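PDB 6JWK: probable glutathione S-transferase from Pseudomonas aeruginosa, which probably isomerises maleylpyruvate, as a zeta-class member of the glutathione S-transferase superfamily, and may also have maleylacetoacetate isomerase and glutathione transferase activity. Local coordinates for residues Leu88-Leu99 with Ala141-Arg151. Residues are numbered along the deposited sequence; the frame is centred on the assembly and turned at random.
Sequences LHRAQALELALL and AAETLLNRHRR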
ATOM      1  N   LEU B  88      13.161  -9.618   9.518  1.00 24.88           N
ATOM      2  CA  LEU B  88      13.909  -9.178   8.337  1.00 24.64           C
ATOM      3  C   LEU B  88      13.230  -9.703   7.049  1.00 23.72           C
ATOM      4  O   LEU B  88      13.026  -8.888   6.111  1.00 22.20           O
ATOM      5  CB  LEU B  88      15.359  -9.640   8.442  1.00 25.99           C
ATOM      6  CG  LEU B  88      16.153  -9.318   7.186  1.00 25.50           C
ATOM      7  CD1 LEU B  88      16.142  -7.829   6.963  1.00 28.22           C
ATOM      8  CD2 LEU B  88      17.573  -9.841   7.253  1.00 28.33           C
ATOM      9  N   HIS B  89      12.892 -10.983   6.983  1.00 22.82           N
ATOM     10  CA  HIS B  89      12.309 -11.599   5.768  1.00 22.49           C
ATOM     11  C   HIS B  89      10.951 -10.931   5.548  1.00 22.04           C
ATOM     12  O   HIS B  89      10.576 -10.720   4.386  1.00 19.54           O
ATOM     13  CB  HIS B  89      12.242 -13.131   5.918  1.00 26.36           C
ATOM     14  CG  HIS B  89      13.593 -13.742   6.115  1.00 27.52           C
ATOM     15  ND1 HIS B  89      13.761 -15.064   6.443  1.00 29.62           N
ATOM     16  CD2 HIS B  89      14.837 -13.211   6.034  1.00 28.48           C
ATOM     17  CE1 HIS B  89      15.052 -15.321   6.592  1.00 27.97           C
ATOM     18  NE2 HIS B  89      15.729 -14.217   6.304  1.00 27.27           N
ATOM     19  N   ARG B  90      10.226 -10.628   6.626  1.00 19.83           N
ATOM     20  CA  ARG B  90       8.897  -9.972   6.502  1.00 22.51           C
ATOM     21  C   ARG B  90       9.084  -8.562   5.903  1.00 21.65           C
ATOM     22  O   ARG B  90       8.364  -8.216   4.914  1.00 21.42           O
ATOM     23  CB  ARG B  90       8.170  -9.942   7.849  1.00 23.60           C
ATOM     24  CG  ARG B  90       6.797  -9.278   7.731  1.00 23.51           C
ATOM     25  CD  ARG B  90       5.879  -9.443   8.907  1.00 27.28           C
ATOM     26  NE  ARG B  90       6.509  -8.976  10.110  1.00 26.88           N
ATOM     27  CZ  ARG B  90       7.138  -9.739  10.996  1.00 35.26           C
ATOM     28  NH1 ARG B  90       7.658  -9.186  12.080  1.00 36.08           N
ATOM     29  NH2 ARG B  90       7.249 -11.049  10.815  1.00 38.48           N
ATOM     30  N   ALA B  91      10.037  -7.772   6.420  1.00 21.51           N
ATOM     31  CA  ALA B  91      10.288  -6.389   5.951  1.00 19.69           C
ATOM     32  C   ALA B  91      10.617  -6.420   4.462  1.00 21.33           C
ATOM     33  O   ALA B  91      10.102  -5.598   3.718  1.00 20.22           O
ATOM     34  CB  ALA B  91      11.379  -5.710   6.746  1.00 20.21           C
ATOM     35  N   GLN B  92      11.418  -7.406   4.028  1.00 20.11           N
ATOM     36  CA  GLN B  92      11.819  -7.548   2.609  1.00 20.87           C
ATOM     37  C   GLN B  92      10.617  -7.943   1.742  1.00 19.05           C
ATOM     38  O   GLN B  92      10.477  -7.405   0.659  1.00 19.60           O
ATOM     39  CB  GLN B  92      12.975  -8.555   2.564  1.00 22.74           C
ATOM     40  CG  GLN B  92      14.264  -7.926   3.072  1.00 22.97           C
ATOM     41  CD  GLN B  92      15.430  -8.891   3.088  1.00 25.45           C
ATOM     42  OE1 GLN B  92      15.260 -10.105   3.210  1.00 25.30           O
ATOM     43  NE2 GLN B  92      16.629  -8.326   3.078  1.00 25.86           N
ATOM     44  N   ALA B  93       9.799  -8.885   2.186  1.00 20.96           N
ATOM     45  CA  ALA B  93       8.601  -9.321   1.420  1.00 20.45           C
ATOM     46  C   ALA B  93       7.612  -8.142   1.347  1.00 21.20           C
ATOM     47  O   ALA B  93       7.123  -7.830   0.247  1.00 19.27           O
ATOM     48  CB  ALA B  93       8.049 -10.547   2.092  1.00 20.17           C
ATOM     49  N   LEU B  94       7.376  -7.439   2.463  1.00 18.38           N
ATOM     50  CA  LEU B  94       6.441  -6.274   2.453  1.00 19.83           C
ATOM     51  C   LEU B  94       6.996  -5.141   1.603  1.00 18.72           C
ATOM     52  O   LEU B  94       6.195  -4.490   0.930  1.00 19.85           O
ATOM     53  CB  LEU B  94       6.126  -5.802   3.875  1.00 20.10           C
ATOM     54  CG  LEU B  94       5.406  -6.830   4.739  1.00 21.48           C
ATOM     55  CD1 LEU B  94       5.290  -6.341   6.201  1.00 23.26           C
ATOM     56  CD2 LEU B  94       4.048  -7.132   4.149  1.00 23.54           C
ATOM     57  N   GLU B  95       8.308  -4.996   1.513  1.00 21.17           N
ATOM     58  CA  GLU B  95       8.918  -3.913   0.688  1.00 22.03           C
ATOM     59  C   GLU B  95       8.521  -4.163  -0.768  1.00 21.59           C
ATOM     60  O   GLU B  95       8.147  -3.176  -1.479  1.00 18.76           O
ATOM     61  CB  GLU B  95      10.429  -3.757   0.889  1.00 25.60           C
ATOM     62  CG  GLU B  95      11.050  -2.788  -0.141  1.00 31.27           C
ATOM     63  CD  GLU B  95      12.114  -1.753   0.233  1.00 42.46           C
ATOM     64  OE1 GLU B  95      13.161  -2.206   0.667  1.00 56.57           O
ATOM     65  OE2 GLU B  95      11.951  -0.478  -0.064  1.00 40.01           O
ATOM     66  N   LEU B  96       8.678  -5.404  -1.248  1.00 19.57           N
ATOM     67  CA  LEU B  96       8.362  -5.720  -2.660  1.00 17.97           C
ATOM     68  C   LEU B  96       6.851  -5.677  -2.880  1.00 16.21           C
ATOM     69  O   LEU B  96       6.422  -5.144  -3.893  1.00 17.64           O
ATOM     70  CB  LEU B  96       8.977  -7.076  -3.010  1.00 19.34           C
ATOM     71  CG  LEU B  96       8.802  -7.518  -4.454  1.00 20.14           C
ATOM     72  CD1 LEU B  96       9.161  -6.437  -5.436  1.00 20.11           C
ATOM     73  CD2 LEU B  96       9.656  -8.749  -4.683  1.00 19.70           C
ATOM     74  N   ALA B  97       6.069  -6.253  -1.985  1.00 17.34           N
ATOM     75  CA  ALA B  97       4.586  -6.247  -2.115  1.00 18.31           C
ATOM     76  C   ALA B  97       4.052  -4.804  -2.165  1.00 20.06           C
ATOM     77  O   ALA B  97       3.162  -4.538  -2.989  1.00 20.24           O
ATOM     78  CB  ALA B  97       3.944  -7.055  -1.003  1.00 18.65           C
ATOM     79  N   LEU B  98       4.581  -3.913  -1.325  1.00 19.76           N
ATOM     80  CA  LEU B  98       4.118  -2.512  -1.173  1.00 21.34           C
ATOM     81  C   LEU B  98       4.639  -1.706  -2.340  1.00 19.54           C
ATOM     82  O   LEU B  98       3.902  -0.821  -2.778  1.00 20.72           O
ATOM     83  CB  LEU B  98       4.575  -1.918   0.162  1.00 17.57           C
ATOM     84  CG  LEU B  98       3.832  -2.535   1.334  1.00 20.46           C
ATOM     85  CD1 LEU B  98       4.626  -2.300   2.605  1.00 22.58           C
ATOM     86  CD2 LEU B  98       2.416  -1.966   1.442  1.00 21.10           C
ATOM     87  N   LEU B  99       5.782  -2.071  -2.908  1.00 19.22           N
ATOM     88  CA  LEU B  99       6.214  -1.417  -4.170  1.00 20.14           C
ATOM     89  C   LEU B  99       5.145  -1.574  -5.247  1.00 21.19           C
ATOM     90  O   LEU B  99       4.799  -0.583  -5.932  1.00 19.73           O
ATOM     91  CB  LEU B  99       7.549  -2.007  -4.614  1.00 21.49           C
ATOM     92  CG  LEU B  99       8.088  -1.564  -5.964  1.00 24.69           C
ATOM     93  CD1 LEU B  99       8.423  -0.065  -5.977  1.00 30.32           C
ATOM     94  CD2 LEU B  99       9.356  -2.362  -6.227  1.00 25.24           C
ATOM     95  N   ALA B 141      12.576  -1.674 -10.374  1.00 19.78           N
ATOM     96  CA  ALA B 141      12.915  -1.717  -8.933  1.00 21.67           C
ATOM     97  C   ALA B 141      12.528  -3.098  -8.395  1.00 18.72           C
ATOM     98  O   ALA B 141      13.301  -3.641  -7.620  1.00 20.60           O
ATOM     99  CB  ALA B 141      12.223  -0.572  -8.181  1.00 22.81           C
ATOM    100  N   ALA B 142      11.410  -3.670  -8.852  1.00 17.82           N
ATOM    101  CA  ALA B 142      10.887  -4.984  -8.380  1.00 18.96           C
ATOM    102  C   ALA B 142      11.876  -6.093  -8.777  1.00 19.27           C
ATOM    103  O   ALA B 142      12.184  -6.928  -7.964  1.00 17.78           O
ATOM    104  CB  ALA B 142       9.512  -5.249  -8.964  1.00 19.71           C
ATOM    105  N   GLU B 143      12.374  -6.042 -10.005  1.00 20.83           N
ATOM    106  CA  GLU B 143      13.373  -7.023 -10.554  1.00 19.85           C
ATOM    107  C   GLU B 143      14.579  -6.991  -9.613  1.00 20.84           C
ATOM    108  O   GLU B 143      15.029  -8.047  -9.190  1.00 21.58           O
ATOM    109  CB  GLU B 143      13.699  -6.638 -12.006  1.00 22.15           C
ATOM    110  CG  GLU B 143      14.806  -7.457 -12.657  1.00 22.34           C
ATOM    111  CD  GLU B 143      14.362  -8.803 -13.214  1.00 25.97           C
ATOM    112  OE1 GLU B 143      13.120  -9.101 -13.104  1.00 24.07           O
ATOM    113  OE2 GLU B 143      15.242  -9.583 -13.735  1.00 23.49           O
ATOM    114  N   THR B 144      15.078  -5.810  -9.249  1.00 20.87           N
ATOM    115  CA  THR B 144      16.262  -5.660  -8.355  1.00 20.96           C
ATOM    116  C   THR B 144      15.957  -6.213  -6.960  1.00 22.76           C
ATOM    117  O   THR B 144      16.804  -6.980  -6.411  1.00 22.17           O
ATOM    118  CB  THR B 144      16.729  -4.190  -8.297  1.00 24.83           C
ATOM    119  OG1 THR B 144      17.134  -3.917  -9.624  1.00 23.58           O
ATOM    120  CG2 THR B 144      17.882  -3.935  -7.359  1.00 25.99           C
ATOM    121  N   LEU B 145      14.781  -5.914  -6.393  1.00 20.10           N
ATOM    122  CA  LEU B 145      14.488  -6.430  -5.028  1.00 19.96           C
ATOM    123  C   LEU B 145      14.424  -7.962  -5.084  1.00 17.55           C
ATOM    124  O   LEU B 145      14.812  -8.592  -4.124  1.00 19.25           O
ATOM    125  CB  LEU B 145      13.172  -5.837  -4.486  1.00 20.06           C
ATOM    126  CG  LEU B 145      13.206  -4.331  -4.233  1.00 22.14           C
ATOM    127  CD1 LEU B 145      11.841  -3.893  -3.756  1.00 22.53           C
ATOM    128  CD2 LEU B 145      14.280  -3.879  -3.243  1.00 22.90           C
ATOM    129  N   LEU B 146      13.799  -8.522  -6.115  1.00 18.64           N
ATOM    130  CA  LEU B 146      13.673  -9.995  -6.253  1.00 19.83           C
ATOM    131  C   LEU B 146      15.082 -10.590  -6.318  1.00 20.28           C
ATOM    132  O   LEU B 146      15.359 -11.496  -5.530  1.00 24.47           O
ATOM    133  CB  LEU B 146      12.845 -10.355  -7.491  1.00 19.62           C
ATOM    134  CG  LEU B 146      12.708 -11.843  -7.779  1.00 18.65           C
ATOM    135  CD1 LEU B 146      12.032 -12.561  -6.624  1.00 18.96           C
ATOM    136  CD2 LEU B 146      11.955 -12.063  -9.082  1.00 18.49           C
ATOM    137  N   ASN B 147      15.928 -10.061  -7.188  1.00 21.69           N
ATOM    138  CA  ASN B 147      17.327 -10.548  -7.361  1.00 23.73           C
ATOM    139  C   ASN B 147      18.142 -10.423  -6.082  1.00 22.86           C
ATOM    140  O   ASN B 147      18.894 -11.343  -5.812  1.00 22.69           O
ATOM    141  CB  ASN B 147      18.079  -9.792  -8.438  1.00 24.12           C
ATOM    142  CG  ASN B 147      17.621 -10.206  -9.809  1.00 28.20           C
ATOM    143  OD1 ASN B 147      17.247 -11.359 -10.005  1.00 26.61           O
ATOM    144  ND2 ASN B 147      17.652  -9.269 -10.745  1.00 27.72           N
ATOM    145  N   ARG B 148      17.952  -9.377  -5.274  1.00 24.83           N
ATOM    146  CA  ARG B 148      18.791  -9.115  -4.074  1.00 26.00           C
ATOM    147  C   ARG B 148      18.234  -9.745  -2.818  1.00 25.04           C
ATOM    148  O   ARG B 148      19.033 -10.048  -1.943  1.00 27.49           O
ATOM    149  CB  ARG B 148      18.974  -7.610  -3.848  1.00 32.26           C
ATOM    150  CG  ARG B 148      19.660  -7.007  -5.058  1.00 38.19           C
ATOM    151  CD  ARG B 148      20.500  -5.815  -4.784  1.00 40.88           C
ATOM    152  NE  ARG B 148      21.243  -5.491  -5.982  1.00 40.06           N
ATOM    153  CZ  ARG B 148      22.038  -4.449  -6.086  1.00 44.93           C
ATOM    154  NH1 ARG B 148      22.234  -3.682  -5.032  1.00 45.35           N
ATOM    155  NH2 ARG B 148      22.688  -4.224  -7.212  1.00 47.16           N
ATOM    156  N   HIS B 149      16.930  -9.969  -2.684  1.00 23.17           N
ATOM    157  CA  HIS B 149      16.392 -10.322  -1.350  1.00 23.27           C
ATOM    158  C   HIS B 149      15.636 -11.650  -1.323  1.00 21.26           C
ATOM    159  O   HIS B 149      15.218 -12.033  -0.226  1.00 23.85           O
ATOM    160  CB  HIS B 149      15.519  -9.175  -0.815  1.00 24.84           C
ATOM    161  CG  HIS B 149      16.277  -7.900  -0.631  1.00 31.19           C
ATOM    162  ND1 HIS B 149      15.693  -6.650  -0.823  1.00 38.04           N
ATOM    163  CD2 HIS B 149      17.559  -7.667  -0.259  1.00 30.70           C
ATOM    164  CE1 HIS B 149      16.614  -5.712  -0.615  1.00 39.27           C
ATOM    165  NE2 HIS B 149      17.776  -6.308  -0.301  1.00 32.54           N
ATOM    166  N   ARG B 150      15.341 -12.255  -2.464  1.00 20.49           N
ATOM    167  CA  ARG B 150      14.556 -13.509  -2.474  1.00 20.05           C
ATOM    168  C   ARG B 150      15.211 -14.559  -1.571  1.00 19.64           C
ATOM    169  O   ARG B 150      16.453 -14.569  -1.427  1.00 20.10           O
ATOM    170  CB  ARG B 150      14.385 -14.082  -3.872  1.00 19.84           C
ATOM    171  CG  ARG B 150      15.643 -14.743  -4.433  1.00 21.35           C
ATOM    172  CD  ARG B 150      15.513 -14.917  -5.921  1.00 21.39           C
ATOM    173  NE  ARG B 150      14.349 -15.711  -6.286  1.00 19.53           N
ATOM    174  CZ  ARG B 150      13.853 -15.788  -7.516  1.00 19.90           C
ATOM    175  NH1 ARG B 150      14.368 -15.108  -8.514  1.00 18.20           N
ATOM    176  NH2 ARG B 150      12.812 -16.538  -7.745  1.00 20.09           N
ATOM    177  N   ARG B 151      14.414 -15.424  -0.978  1.00 21.17           N
ATOM    178  CA  ARG B 151      14.943 -16.492  -0.101  1.00 23.18           C
ATOM    179  C   ARG B 151      15.015 -17.819  -0.852  1.00 23.75           C
ATOM    180  O   ARG B 151      15.655 -18.731  -0.338  1.00 23.63           O
ATOM    181  CB  ARG B 151      14.117 -16.579   1.178  1.00 27.29           C
ATOM    182  CG  ARG B 151      14.159 -15.299   2.005  1.00 31.04           C
ATOM    183  CD  ARG B 151      15.506 -15.188   2.714  1.00 34.21           C
ATOM    184  NE  ARG B 151      15.943 -13.816   2.904  1.00 34.56           N
ATOM    185  CZ  ARG B 151      17.100 -13.479   3.450  1.00 35.32           C
ATOM    186  NH1 ARG B 151      17.924 -14.447   3.842  1.00 32.47           N
ATOM    187  NH2 ARG B 151      17.434 -12.190   3.555  1.00 36.03           N
TER
HETATM  188  O   HOH W   1      13.813 -12.078   2.010  1.00 25.77           O
HETATM  189  O   HOH W   2      12.640  -6.564  -0.793  1.00 30.28           O
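Gln92 of helix 87-103 and Arg151, just past the end of helix 124-149, form the one direct hydrogen bond between residues 88-99 and 141-151; the two helices run antiparallel in the all-helical C-terminal domain of the glutathione transferase fold. Arg151 NH2 donates to Gln92 OE1 over 3.0 Å at an N-H...O angle of 160°, meeting a lone pair in the carbonyl plane. The guanidinium also lies across the His89 ring, their planes 26° apart, with His89 NE2 over its centre 3.2 Å above its plane; Arg151 CD adds a CH-pi contact to the same imidazole. Gln92 extends fully beyond CG, bringing its NE2 over one face of the His149 ring, 3.5 Å from His149 CD2, with amide and ring almost parallel. Two waters complete the polar end. One bridges the backbone O of Gln92 and His149 ND1; the other accepts from Arg151 NE and donates to His149 O and, at 2.7 Å, to Gln92 OE1, which thus receives two hydrogen bonds.

Farther along, the polar contacts give way to leucines and alanines. Leu96 CD1 rests on Ala142 CB at 3.7 Å, while Leu99 CD2 fits among Ala141, Ala142 and Leu145. With CG anti to the backbone N (chi1 174°), Leu99 sends this methyl to 3.8 Å from Leu145 CD1. Phe155 touches both Leu96 and His149, and Leu146 packs on helix 185-195. Glu95 presents only its aliphatic CG to Leu145; helix 87-103 serves the dimer interface as well, for Glu95 OE2 accepts a hydrogen bond from the backbone N of Ser64 in the second subunit.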